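Local coordinates for protein 6-pyruvoyl tetrahydropterin synthase (Plasmodium falciparum, PDB 1Y13) that belongs to the 6-pyruvoyl tetrahydropterin synthase family and binds zinc and biopterin in a six-chain assembly, at residues A[152-155]-A[156-159]. Residues are numbered along the deposited sequence; the frame is centred on the assembly and turned at random.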
loop_
_atom_site.group_PDB
_atom_site.type_symbol
_atom_site.label_atom_id
_atom_site.label_comp_id
_atom_site.label_asym_id
_atom_site.label_seq_id
_atom_site.Cartn_x
_atom_site.Cartn_y
_atom_site.Cartn_z
ATOM N N VAL A 152 -19.224 20.236 18.001
ATOM C CA VAL A 152 -18.152 20.762 18.854
ATOM C C VAL A 152 -18.315 20.477 20.362
ATOM O O VAL A 152 -17.312 20.362 21.077
ATOM C CB VAL A 152 -17.922 22.272 18.585
ATOM C CG1 VAL A 152 -19.124 23.113 19.078
ATOM C CG2 VAL A 152 -16.600 22.746 19.217
ATOM N N SER A 153 -19.550 20.363 20.852
ATOM C CA SER A 153 -19.786 20.137 22.288
ATOM C C SER A 153 -19.573 18.676 22.703
ATOM O O SER A 153 -19.180 18.407 23.846
ATOM C CB SER A 153 -21.180 20.624 22.715
ATOM O OG SER A 153 -22.200 19.753 22.251
ATOM N N LEU A 154 -19.852 17.746 21.783
ATOM C CA LEU A 154 -19.454 16.339 21.946
ATOM C C LEU A 154 -17.941 16.251 22.108
ATOM O O LEU A 154 -17.443 15.654 23.070
ATOM C CB LEU A 154 -19.879 15.459 20.752
ATOM C CG LEU A 154 -19.290 14.023 20.801
ATOM C CD1 LEU A 154 -19.885 13.177 21.963
ATOM C CD2 LEU A 154 -19.465 13.305 19.467
ATOM N N LEU A 155 -17.220 16.852 21.172
ATOM C CA LEU A 155 -15.765 16.841 21.206
ATOM C C LEU A 155 -15.222 17.392 22.521
ATOM O O LEU A 155 -14.317 16.800 23.116
ATOM C CB LEU A 155 -15.180 17.594 20.003
ATOM C CG LEU A 155 -15.651 17.046 18.657
ATOM C CD1 LEU A 155 -15.304 17.994 17.521
ATOM C CD2 LEU A 155 -15.129 15.601 18.381
ATOM N N LYS A 156 -15.798 18.499 22.990
ATOM C CA LYS A 156 -15.395 19.110 24.253
ATOM C C LYS A 156 -15.702 18.270 25.484
ATOM O O LYS A 156 -14.935 18.286 26.445
ATOM C CB LYS A 156 -16.038 20.491 24.439
ATOM C CG LYS A 156 -15.695 21.507 23.356
ATOM C CD LYS A 156 -14.186 21.679 23.129
ATOM C CE LYS A 156 -13.897 23.060 22.510
ATOM N NZ LYS A 156 -14.311 24.160 23.458
ATOM N N SER A 157 -16.842 17.581 25.490
ATOM C CA SER A 157 -17.185 16.711 26.627
ATOM C C SER A 157 -16.202 15.523 26.751
ATOM O O SER A 157 -15.962 15.009 27.848
ATOM C CB SER A 157 -18.634 16.211 26.522
ATOM O OG SER A 157 -18.836 15.428 25.349
ATOM N N ARG A 158 -15.631 15.106 25.621
ATOM C CA ARG A 158 -14.633 14.037 25.606
ATOM C C ARG A 158 -13.209 14.586 25.732
ATOM O O ARG A 158 -12.247 13.832 25.765
ATOM C CB ARG A 158 -14.805 13.146 24.362
ATOM C CG ARG A 158 -16.173 12.448 24.348
ATOM C CD ARG A 158 -16.278 11.323 23.337
ATOM N NE ARG A 158 -15.310 10.256 23.593
ATOM C CZ ARG A 158 -15.546 9.124 24.254
ATOM N NH1 ARG A 158 -16.744 8.853 24.754
ATOM N NH2 ARG A 158 -14.562 8.240 24.394
ATOM N N HIS A 159 -13.090 15.905 25.811
ATOM C CA HIS A 159 -11.791 16.583 25.963
ATOM C C HIS A 159 -10.872 16.422 24.745
ATOM O O HIS A 159 -9.642 16.399 24.872
ATOM C CB HIS A 159 -11.063 16.141 27.234
ATOM C CG HIS A 159 -11.698 16.619 28.503
ATOM N ND1 HIS A 159 -11.764 17.951 28.849
ATOM C CD2 HIS A 159 -12.240 15.934 29.540
ATOM C CE1 HIS A 159 -12.343 18.071 30.032
ATOM N NE2 HIS A 159 -12.638 16.860 30.475
#
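S157 OG donates a 2.7 Å hydrogen bond to L154 O, in the last turn of the short surface helix 152-157, which ends in a Schellman motif at H159. With chi1 at 62°, OG sits between its own backbone N and carbonyl carbon and turns back to the carbonyl oxygen three residues earlier, its approach to L154 O tilted 23° from the carbonyl plane. The same oxygen accepts R158 N at 3.2 Å, so two donors grip it. Upstream, the regular i to i-4 hydrogen bonds run from K156 N to V152 O (3.1 Å) and from S157 N to S153 O (3.0 Å). H159 adopts a positive phi of 66°, turning the chain out of the helix, and its N makes a weak bond to K156 O.

At the start of the helix, D151 OD2 binds both S153 OG and L154 N. The guanidinium of R158 leads away to a salt bridge with D66 and a bond from NE to V69 O; the R158 side chain lies about 7 Å from a bound biopterin. Buried L155 packs on I160 and I181. L154 CD1 lies 4.3 Å from R158 CD, and the K156 chain, bent at chi2, folds along V152, bringing CE within 4.3 Å of V152 CG2.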